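Local coordinates for KaiC domain-containing protein (PDB 2ZTS) that binds ADP with magnesium between the subunits of a six-chain assembly and probably acts as a KaiC-like, ATP-binding P-loop protein, at residues Gly26-Thr31 / Arg221-Thr226; Thr39-Thr44 / Leu205-Lys210; Ser101-Leu106 / Tyr128-Ala133. All blocks are in the same frame, centred on the assembly; numbering follows the deposited sequence.

Interaction 1: residues Gly26-Thr31 / Arg221-Thr226; sequences GFPEGT and RKMRET. With ADP (adenosine-5'-diphosphate), chain D.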
loop_
_atom_site.group_PDB
_atom_site.type_symbol
_atom_site.label_atom_id
_atom_site.label_comp_id
_atom_site.label_asym_id
_atom_site.label_seq_id
_atom_site.Cartn_x
_atom_site.Cartn_y
_atom_site.Cartn_z
ATOM N N GLY C 26 0.501 39.608 -0.486
ATOM C CA GLY C 26 1.623 38.990 -1.203
ATOM C C GLY C 26 2.484 38.119 -0.342
ATOM O O GLY C 26 2.187 37.975 0.843
ATOM N N PHE C 27 3.501 37.483 -0.948
ATOM C CA PHE C 27 4.407 36.610 -0.228
ATOM C C PHE C 27 5.420 37.414 0.612
ATOM O O PHE C 27 6.095 38.298 0.060
ATOM C CB PHE C 27 5.239 35.741 -1.173
ATOM C CG PHE C 27 4.459 34.978 -2.173
ATOM C CD1 PHE C 27 3.685 33.874 -1.786
ATOM C CD2 PHE C 27 4.544 35.291 -3.524
ATOM C CE1 PHE C 27 3.000 33.112 -2.729
ATOM C CE2 PHE C 27 3.830 34.510 -4.486
ATOM C CZ PHE C 27 3.048 33.431 -4.060
ATOM N N PRO C 28 5.615 37.064 1.892
ATOM C CA PRO C 28 6.723 37.665 2.639
ATOM C C PRO C 28 8.000 37.520 1.832
ATOM O O PRO C 28 8.366 36.418 1.365
ATOM C CB PRO C 28 6.799 36.849 3.940
ATOM C CG PRO C 28 5.482 36.206 4.127
ATOM C CD PRO C 28 4.846 36.096 2.715
ATOM N N GLU C 29 8.703 38.635 1.685
ATOM C CA GLU C 29 9.987 38.657 0.998
ATOM C C GLU C 29 10.947 37.610 1.553
ATOM O O GLU C 29 11.089 37.444 2.746
ATOM C CB GLU C 29 10.580 40.112 1.083
ATOM C CG GLU C 29 11.830 40.338 0.263
ATOM C CD GLU C 29 12.307 41.813 0.248
ATOM O OE1 GLU C 29 11.656 42.699 0.882
ATOM O OE2 GLU C 29 13.340 42.081 -0.430
ATOM N N GLY C 30 11.618 36.876 0.677
ATOM C CA GLY C 30 12.574 35.889 1.112
ATOM C C GLY C 30 11.990 34.461 1.278
ATOM O O GLY C 30 12.763 33.530 1.497
ATOM N N THR C 31 10.678 34.286 1.171
ATOM C CA THR C 31 10.021 32.947 1.414
ATOM C C THR C 31 10.269 31.948 0.275
ATOM O O THR C 31 10.243 32.324 -0.865
ATOM C CB THR C 31 8.490 33.100 1.487
ATOM O OG1 THR C 31 8.145 34.110 2.402
ATOM C CG2 THR C 31 7.848 31.882 2.100
ATOM N N ARG C 221 -2.339 26.314 2.029
ATOM C CA ARG C 221 -2.252 25.314 3.085
ATOM C C ARG C 221 -1.385 25.849 4.217
ATOM O O ARG C 221 -1.686 25.645 5.375
ATOM C CB ARG C 221 -1.697 24.028 2.447
ATOM C CG ARG C 221 -1.296 22.886 3.302
ATOM C CD ARG C 221 -2.434 22.218 4.137
ATOM N NE ARG C 221 -2.592 20.827 3.756
ATOM C CZ ARG C 221 -2.200 19.769 4.465
ATOM N NH1 ARG C 221 -1.602 19.872 5.668
ATOM N NH2 ARG C 221 -2.410 18.562 3.939
ATOM N N LYS C 222 -0.352 26.613 3.857
ATOM C CA LYS C 222 0.657 27.117 4.778
ATOM C C LYS C 222 1.258 28.397 4.184
ATOM O O LYS C 222 1.551 28.463 2.983
ATOM C CB LYS C 222 1.773 26.095 4.962
ATOM C CG LYS C 222 2.815 26.488 5.966
ATOM C CD LYS C 222 3.886 25.405 6.171
ATOM C CE LYS C 222 5.028 26.013 6.953
ATOM N NZ LYS C 222 5.759 25.108 7.814
HETATM N N MSE C 223 1.411 29.431 4.995
HETATM C CA MSE C 223 2.216 30.585 4.545
HETATM C C MSE C 223 2.774 31.266 5.768
HETATM O O MSE C 223 2.014 31.768 6.576
HETATM C CB MSE C 223 1.385 31.571 3.745
HETATM C CG MSE C 223 2.167 32.768 3.148
HETATM SE SE MSE C 223 3.482 32.116 1.801
HETATM C CE MSE C 223 2.172 31.199 0.587
ATOM N N ARG C 224 4.092 31.287 5.902
ATOM C CA ARG C 224 4.688 31.840 7.099
ATOM C C ARG C 224 4.368 33.336 7.220
ATOM O O ARG C 224 4.092 33.999 6.232
ATOM C CB ARG C 224 6.195 31.595 7.113
ATOM C CG ARG C 224 7.004 32.478 6.109
ATOM C CD ARG C 224 8.399 32.886 6.635
ATOM N NE ARG C 224 9.122 33.659 5.622
ATOM C CZ ARG C 224 10.442 33.868 5.571
ATOM N NH1 ARG C 224 11.253 33.430 6.529
ATOM N NH2 ARG C 224 10.933 34.570 4.553
ATOM N N GLU C 225 4.338 33.818 8.457
ATOM C CA GLU C 225 4.135 35.241 8.775
ATOM C C GLU C 225 2.844 35.789 8.208
ATOM O O GLU C 225 2.755 36.960 7.939
ATOM C CB GLU C 225 5.320 36.114 8.260
ATOM C CG GLU C 225 6.694 35.735 8.791
ATOM C CD GLU C 225 7.878 36.421 8.063
ATOM O OE1 GLU C 225 8.479 35.786 7.152
ATOM O OE2 GLU C 225 8.253 37.588 8.429
ATOM N N THR C 226 1.840 34.957 7.987
ATOM C CA THR C 226 0.653 35.440 7.328
ATOM C C THR C 226 -0.587 34.772 7.870
ATOM O O THR C 226 -0.643 33.560 7.919
ATOM C CB THR C 226 0.747 35.119 5.815
ATOM O OG1 THR C 226 2.008 35.533 5.296
ATOM C CG2 THR C 226 -0.243 35.933 5.018
HETATM P PB ADP D . 3.866 23.553 11.028
HETATM O O1B ADP D . 3.113 22.346 11.512
HETATM O O2B ADP D . 4.195 23.407 9.543
HETATM O O3B ADP D . 5.181 23.566 11.753
HETATM P PA ADP D . 3.480 26.303 11.655
HETATM O O1A ADP D . 3.539 26.329 13.159
HETATM O O2A ADP D . 4.773 26.465 10.898
HETATM O O3A ADP D . 2.913 24.832 11.156
HETATM O "O5'" ADP D . 2.254 27.249 11.310
HETATM C "C5'" ADP D . 2.390 28.282 10.393
HETATM C "C4'" ADP D . 0.994 28.756 10.086
HETATM O "O4'" ADP D . 0.509 29.615 11.095
HETATM C "C3'" ADP D . 0.942 29.484 8.758
HETATM O "O3'" ADP D . 0.710 28.535 7.778
HETATM C "C2'" ADP D . -0.213 30.401 8.982
HETATM O "O2'" ADP D . -1.434 29.828 8.669
HETATM C "C1'" ADP D . -0.205 30.662 10.479
HETATM N N9 ADP D . 0.484 31.928 10.736
HETATM C C8 ADP D . 1.838 32.180 10.615
HETATM N N7 ADP D . 2.061 33.472 10.966
HETATM C C5 ADP D . 0.869 34.024 11.279
HETATM C C6 ADP D . 0.563 35.309 11.694
HETATM N N6 ADP D . 1.570 36.080 12.099
HETATM N N1 ADP D . -0.754 35.584 11.988
HETATM C C2 ADP D . -1.742 34.593 11.847
HETATM N N3 ADP D . -1.425 33.300 11.415
HETATM C C4 ADP D . -0.132 33.055 11.149
#
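P28 packs against the turn that follows strand 214-223: its CG lies 3.4 Å from the carbonyl O of R224, and the same CG meets T226 OG1 at 3.7 Å. E225 OE1 comes to 3.8 Å from P28 CB. F27 takes the selenomethionine M223 at its ring edge, where SE lies in the ring plane and methyl CE is 3.9 Å from CD1, a Met-aromatic contact. The M223 chain folds back at chi2 (65°), which brings SE round toward that ring. Both backbones bend here in type II turns, P28-T31 and M223-T226; the second follows the strand end, whose K222 NZ and M223 N hydrogen-bond an ADP held mainly by the P-loop of the second subunit. R224 slides past T31, a buried pair in which NE gives OG1 only a weak bond of 3.4 Å at 144°. R224 NE also pairs with E225 OE1 at 2.7 Å, by charge alone, the oxygen lying well out of the guanidinium plane; R224 NH1 and E225 OE2 go to E77 and R76 of the second subunit. The packing is looser at partly exposed G30 and E29, which meet this segment only through backbone atoms near R224 NH2; E29 O bonds R76 of the second subunit, its carboxylate R10.

Interaction 2: residues Thr39-Thr44 / Leu205-Lys210; sequences TGTGKT and LDLQEK. With MG (magnesium ion), chain I; ADP (adenosine-5'-diphosphate), chain H.
T41 and L205 cross over each other, L205 CD1 lying 3.4 Å from the carbonyl O of T41 and also close to the backbone of G42 and K43. With T41 OG1 set between the backbone N and the carbonyl carbon (chi1 55°), it rests on L205 CB and hydrogen-bonds G38 O, while CG2 reaches across to L207 CG at 4.1 Å. A water bridges T41 O and D206 O, donating to both. The 39-44 segment belongs to the P-loop (Walker A) and wraps the ADP phosphates, and the K43 side chain curls round beta-phosphate oxygen O1B. Its CB lies 3.5 Å from O1B. CG keeps beside the same oxygen and, on the protein side, approaches L205 CD1 at 4.4 Å. CD passes more distantly, then the bend at chi3 (-72°) brings CE back to 3.7 Å from O1B, and a second bend at chi4 sets NZ. NZ ends the turn with a 2.8 Å hydrogen bond to O1B, a salt bridge to E180 and a bond to G37 O. O1B is thus gripped by G42 N, K43 N and K43 NZ. An alanine in place of K43 would probably leave O1B without its ammonium partner and the E180 carboxylate without this counter-charge. T44 OG1 binds the magnesium ion at 2.2 Å; ADP O3B and four waters complete six ligands. G42 occupies the N-cap position of helix 43-58, which follows the P-loop after strand 32-36; strand 201-209 lies next to that strand, L205 pairing with T36, and strand 214-223 follows on its far side, with V218 against L205 and R216 against L207.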
loop_
_atom_site.group_PDB
_atom_site.type_symbol
_atom_site.label_atom_id
_atom_site.label_comp_id
_atom_site.label_asym_id
_atom_site.label_seq_id
_atom_site.Cartn_x
_atom_site.Cartn_y
_atom_site.Cartn_z
ATOM N N THR C 39 -0.655 16.632 -12.398
ATOM C CA THR C 39 -0.369 17.051 -13.763
ATOM C C THR C 39 -1.511 17.956 -14.291
ATOM O O THR C 39 -2.698 17.624 -14.198
ATOM C CB THR C 39 -0.300 15.791 -14.671
ATOM O OG1 THR C 39 0.610 14.849 -14.120
ATOM C CG2 THR C 39 0.197 16.084 -16.040
ATOM N N GLY C 40 -1.149 19.148 -14.770
ATOM C CA GLY C 40 -2.086 19.927 -15.530
ATOM C C GLY C 40 -2.953 20.736 -14.646
ATOM O O GLY C 40 -4.012 21.176 -15.075
ATOM N N THR C 41 -2.542 20.944 -13.413
ATOM C CA THR C 41 -3.332 21.770 -12.498
ATOM C C THR C 41 -2.942 23.264 -12.553
ATOM O O THR C 41 -3.616 24.053 -11.974
ATOM C CB THR C 41 -3.251 21.259 -11.062
ATOM O OG1 THR C 41 -1.866 21.155 -10.655
ATOM C CG2 THR C 41 -3.861 19.769 -10.930
ATOM N N GLY C 42 -1.938 23.640 -13.310
ATOM C CA GLY C 42 -1.606 25.034 -13.572
ATOM C C GLY C 42 -0.312 25.449 -12.944
ATOM O O GLY C 42 -0.016 26.636 -12.920
ATOM N N LYS C 43 0.492 24.498 -12.499
ATOM C CA LYS C 43 1.732 24.834 -11.781
ATOM C C LYS C 43 2.688 25.701 -12.573
ATOM O O LYS C 43 3.151 26.744 -12.104
ATOM C CB LYS C 43 2.486 23.577 -11.373
ATOM C CG LYS C 43 1.755 22.705 -10.358
ATOM C CD LYS C 43 2.605 21.627 -9.894
ATOM C CE LYS C 43 2.862 20.522 -10.926
ATOM N NZ LYS C 43 1.749 19.997 -11.677
ATOM N N THR C 44 3.073 25.208 -13.745
ATOM C CA THR C 44 3.941 25.941 -14.643
ATOM C C THR C 44 3.461 27.356 -14.979
ATOM O O THR C 44 4.234 28.306 -14.926
ATOM C CB THR C 44 4.172 25.091 -15.870
ATOM O OG1 THR C 44 5.041 24.043 -15.500
ATOM C CG2 THR C 44 4.971 25.815 -16.979
ATOM N N LEU C 205 -2.817 23.391 -5.928
ATOM C CA LEU C 205 -3.656 23.519 -7.083
ATOM C C LEU C 205 -4.277 22.174 -7.314
ATOM O O LEU C 205 -3.588 21.174 -7.303
ATOM C CB LEU C 205 -2.817 23.867 -8.298
ATOM C CG LEU C 205 -2.002 25.158 -8.293
ATOM C CD1 LEU C 205 -1.562 25.553 -9.679
ATOM C CD2 LEU C 205 -2.746 26.300 -7.662
ATOM N N ASP C 206 -5.568 22.150 -7.558
ATOM C CA ASP C 206 -6.318 20.903 -7.675
ATOM C C ASP C 206 -7.395 21.037 -8.761
ATOM O O ASP C 206 -7.711 22.154 -9.216
ATOM C CB ASP C 206 -7.020 20.583 -6.352
ATOM C CG ASP C 206 -7.166 19.081 -6.112
ATOM O OD1 ASP C 206 -6.776 18.274 -7.010
ATOM O OD2 ASP C 206 -7.667 18.635 -5.039
ATOM N N LEU C 207 -7.890 19.871 -9.188
ATOM C CA LEU C 207 -9.056 19.723 -10.050
ATOM C C LEU C 207 -10.007 18.837 -9.308
ATOM O O LEU C 207 -9.671 17.664 -9.069
ATOM C CB LEU C 207 -8.665 19.000 -11.318
ATOM C CG LEU C 207 -7.763 19.715 -12.276
ATOM C CD1 LEU C 207 -7.273 18.770 -13.358
ATOM C CD2 LEU C 207 -8.495 20.869 -12.876
ATOM N N GLN C 208 -11.164 19.381 -8.929
ATOM C CA GLN C 208 -12.188 18.602 -8.243
ATOM C C GLN C 208 -13.212 18.032 -9.224
ATOM O O GLN C 208 -13.471 18.613 -10.259
ATOM C CB GLN C 208 -12.921 19.442 -7.192
ATOM C CG GLN C 208 -12.412 19.214 -5.755
ATOM C CD GLN C 208 -13.375 19.745 -4.701
ATOM O OE1 GLN C 208 -14.568 19.349 -4.685
ATOM N NE2 GLN C 208 -12.880 20.634 -3.816
ATOM N N GLU C 209 -13.810 16.906 -8.851
ATOM C CA GLU C 209 -14.707 16.162 -9.740
ATOM C C GLU C 209 -16.135 16.535 -9.365
ATOM O O GLU C 209 -16.574 16.167 -8.293
ATOM C CB GLU C 209 -14.468 14.630 -9.584
ATOM C CG GLU C 209 -13.407 14.018 -10.528
ATOM C CD GLU C 209 -13.428 12.478 -10.604
ATOM O OE1 GLU C 209 -14.524 11.868 -10.652
ATOM O OE2 GLU C 209 -12.334 11.863 -10.625
ATOM N N LYS C 210 -16.832 17.283 -10.218
ATOM C CA LYS C 210 -18.228 17.651 -9.965
ATOM C C LYS C 210 -18.936 18.073 -11.268
ATOM O O LYS C 210 -18.682 19.176 -11.753
ATOM C CB LYS C 210 -18.332 18.811 -8.913
ATOM C CG LYS C 210 -19.156 18.471 -7.603
ATOM C CD LYS C 210 -19.165 19.571 -6.435
ATOM C CE LYS C 210 -17.890 20.486 -6.316
ATOM N NZ LYS C 210 -16.559 19.798 -6.061
HETATM MG MG MG I . 4.360 21.926 -15.614
HETATM P PB ADP H . 1.100 21.707 -14.807
HETATM O O1B ADP H . 0.475 21.714 -13.478
HETATM O O2B ADP H . 1.170 20.304 -15.421
HETATM O O3B ADP H . 2.521 22.377 -14.824
HETATM P PA ADP H . 0.268 23.773 -16.708
HETATM O O1A ADP H . 0.627 25.117 -16.037
HETATM O O2A ADP H . 1.256 23.351 -17.770
HETATM O O3A ADP H . 0.005 22.584 -15.632
HETATM O "O5'" ADP H . -1.214 23.976 -17.243
HETATM C "C5'" ADP H . -1.548 23.875 -18.589
HETATM C "C4'" ADP H . -3.036 24.038 -18.792
HETATM O "O4'" ADP H . -3.487 25.367 -18.914
HETATM C "C3'" ADP H . -3.463 23.299 -20.045
HETATM O "O3'" ADP H . -3.525 21.909 -19.720
HETATM C "C2'" ADP H . -4.754 24.010 -20.400
HETATM O "O2'" ADP H . -5.841 23.492 -19.717
HETATM C "C1'" ADP H . -4.535 25.438 -19.887
HETATM N N9 ADP H . -4.053 26.363 -20.926
HETATM C C8 ADP H . -2.813 26.338 -21.554
HETATM N N7 ADP H . -2.739 27.374 -22.416
HETATM C C5 ADP H . -3.935 28.025 -22.383
HETATM C C6 ADP H . -4.422 29.146 -23.050
HETATM N N6 ADP H . -3.595 29.960 -23.722
HETATM N N1 ADP H . -5.710 29.597 -22.753
HETATM C C2 ADP H . -6.493 28.944 -21.814
HETATM N N3 ADP H . -5.998 27.825 -21.136
HETATM C C4 ADP H . -4.754 27.395 -21.429
HETATM O O HOH W 1 -6.142 23.027 -11.528
HETATM O O HOH W 2 3.584 22.391 -17.505
HETATM O O HOH W 3 3.863 19.922 -15.310
HETATM O O HOH W 4 6.071 21.428 -16.584
HETATM O O HOH W 5 5.283 21.748 -13.751
#

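Interaction 3: residues Ser101-Leu106 / Tyr128-Ala133; sequences SSVVGL and YRVVKA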
loop_
_atom_site.group_PDB
_atom_site.type_symbol
_atom_site.label_atom_id
_atom_site.label_comp_id
_atom_site.label_asym_id
_atom_site.label_seq_id
_atom_site.Cartn_x
_atom_site.Cartn_y
_atom_site.Cartn_z
ATOM N N SER C 101 20.628 25.658 -23.078
ATOM C CA SER C 101 21.161 26.946 -23.495
ATOM C C SER C 101 21.536 27.804 -22.249
ATOM O O SER C 101 20.719 28.032 -21.322
ATOM C CB SER C 101 20.196 27.644 -24.465
ATOM O OG SER C 101 18.989 27.993 -23.796
ATOM N N SER C 102 22.807 28.192 -22.201
ATOM C CA SER C 102 23.261 29.259 -21.311
ATOM C C SER C 102 22.457 30.549 -21.541
ATOM O O SER C 102 22.181 30.911 -22.652
ATOM C CB SER C 102 24.728 29.585 -21.564
ATOM O OG SER C 102 25.519 28.882 -20.664
ATOM N N VAL C 103 22.163 31.256 -20.464
ATOM C CA VAL C 103 21.595 32.593 -20.567
ATOM C C VAL C 103 22.553 33.454 -21.374
ATOM O O VAL C 103 23.761 33.391 -21.180
ATOM C CB VAL C 103 21.368 33.257 -19.172
ATOM C CG1 VAL C 103 20.767 34.672 -19.319
ATOM C CG2 VAL C 103 20.471 32.345 -18.266
ATOM N N VAL C 104 21.991 34.239 -22.265
ATOM C CA VAL C 104 22.765 35.140 -23.100
ATOM C C VAL C 104 23.514 36.137 -22.197
ATOM O O VAL C 104 22.960 36.730 -21.274
ATOM C CB VAL C 104 21.855 35.800 -24.205
ATOM C CG1 VAL C 104 22.614 36.918 -24.995
ATOM C CG2 VAL C 104 21.344 34.712 -25.178
ATOM N N GLY C 105 24.821 36.230 -22.405
ATOM C CA GLY C 105 25.657 37.141 -21.634
ATOM C C GLY C 105 26.239 36.500 -20.400
ATOM O O GLY C 105 26.966 37.169 -19.672
ATOM N N LEU C 106 25.905 35.213 -20.163
ATOM C CA LEU C 106 26.336 34.460 -19.005
ATOM C C LEU C 106 26.743 33.054 -19.427
ATOM O O LEU C 106 26.158 32.082 -18.972
ATOM C CB LEU C 106 25.199 34.454 -17.935
ATOM C CG LEU C 106 24.767 35.821 -17.356
ATOM C CD1 LEU C 106 23.517 35.704 -16.482
ATOM C CD2 LEU C 106 25.940 36.541 -16.599
ATOM N N TYR C 128 22.692 30.407 -8.872
ATOM C CA TYR C 128 23.173 31.454 -7.986
ATOM C C TYR C 128 23.826 32.607 -8.839
ATOM O O TYR C 128 23.489 33.783 -8.715
ATOM C CB TYR C 128 24.151 30.832 -6.983
ATOM C CG TYR C 128 24.803 31.816 -6.056
ATOM C CD1 TYR C 128 26.021 32.390 -6.392
ATOM C CD2 TYR C 128 24.209 32.172 -4.846
ATOM C CE1 TYR C 128 26.606 33.304 -5.579
ATOM C CE2 TYR C 128 24.813 33.095 -3.989
ATOM C CZ TYR C 128 26.021 33.647 -4.371
ATOM O OH TYR C 128 26.669 34.557 -3.586
ATOM N N ARG C 129 24.686 32.229 -9.760
ATOM C CA ARG C 129 25.342 33.207 -10.643
ATOM C C ARG C 129 24.341 34.028 -11.391
ATOM O O ARG C 129 24.472 35.234 -11.501
ATOM C CB ARG C 129 26.272 32.493 -11.613
ATOM C CG ARG C 129 26.823 33.412 -12.682
ATOM C CD ARG C 129 27.717 32.707 -13.684
ATOM N NE ARG C 129 28.209 33.674 -14.649
ATOM C CZ ARG C 129 28.764 33.368 -15.817
ATOM N NH1 ARG C 129 29.182 34.338 -16.635
ATOM N NH2 ARG C 129 28.908 32.108 -16.162
ATOM N N VAL C 130 23.300 33.402 -11.904
ATOM C CA VAL C 130 22.341 34.125 -12.726
ATOM C C VAL C 130 21.416 35.019 -11.855
ATOM O O VAL C 130 21.051 36.156 -12.260
ATOM C CB VAL C 130 21.481 33.142 -13.585
ATOM C CG1 VAL C 130 20.342 33.866 -14.302
ATOM C CG2 VAL C 130 22.336 32.442 -14.575
ATOM N N VAL C 131 21.032 34.519 -10.675
ATOM C CA VAL C 131 20.257 35.341 -9.748
ATOM C C VAL C 131 21.037 36.627 -9.439
ATOM O O VAL C 131 20.481 37.719 -9.490
ATOM C CB VAL C 131 19.896 34.561 -8.457
ATOM C CG1 VAL C 131 19.575 35.518 -7.261
ATOM C CG2 VAL C 131 18.694 33.655 -8.729
ATOM N N LYS C 132 22.321 36.467 -9.156
ATOM C CA LYS C 132 23.194 37.596 -8.782
ATOM C C LYS C 132 23.455 38.587 -9.944
ATOM O O LYS C 132 23.339 39.806 -9.768
ATOM C CB LYS C 132 24.491 37.045 -8.191
ATOM C CG LYS C 132 24.345 36.370 -6.784
ATOM C CD LYS C 132 23.600 37.312 -5.781
ATOM C CE LYS C 132 23.945 37.051 -4.299
ATOM N NZ LYS C 132 22.947 37.726 -3.411
ATOM N N ALA C 133 23.708 38.056 -11.141
ATOM C CA ALA C 133 23.891 38.865 -12.354
ATOM C C ALA C 133 22.722 39.748 -12.744
ATOM O O ALA C 133 22.941 40.869 -13.175
ATOM C CB ALA C 133 24.277 37.960 -13.544
#
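L106 and R129 run past each other in opposite directions, the leucine heading for helix 120-134 and the arginine reaching out from it. R129 starts with CG anti to the backbone N (chi1 172°) and stays extended to NE, and its guanidinium comes to lie with one face over the start of L106: NH1 is 3.7 Å from CA, and CB also stands above that face, offset toward the rim. Farther out, L106 CD2 is 3.9 Å from NH1. The two leucine methyls straddle A133, whose CB sits 3.8 Å from CD1 and equally near CD2. L106 crosses V130 obliquely, CD1 touching CG2 at 4.0 Å. That same valine methyl meets CG2 of V103 tip to tip, at 4.1 Å. V103 and L106 are thrown onto the same side by a type II turn between them, with G105 at its third position and L106 N bonded to V103 O. V130 and V103 both also touch A95 of strand 94-97, an outer strand of the sheet within this chain. Beside the packing, R129 NH2 bonds P107 O, and Y126 OH bonds both L106 O and V103 N. Between the two segments the join is therefore made by methyl groups and a guanidinium face laid over aliphatic carbon, and its fit rests on shape more than on directional bonds.

In the fold
From the N terminus the chain first lays down 26-31, at short strand 27-28, then passes through strand 32-36 to the P-loop, 39-44. It continues to the loop 101-106 after strand 94-97, and interaction 3 is closed soon afterwards, at 128-133 in helix 120-134. Strand 201-209 then closes interaction 2, and the end of strand 214-223 closes interaction 1. The three loops are therefore concentric, and none crosses another. Interactions 1 and 2 use neighbouring strands of one mixed sheet, their centres about 22 Å apart, each beside a different ADP. Interaction 3 joins loop to helix near edge strand 94-97, across the chain's centre from interaction 2.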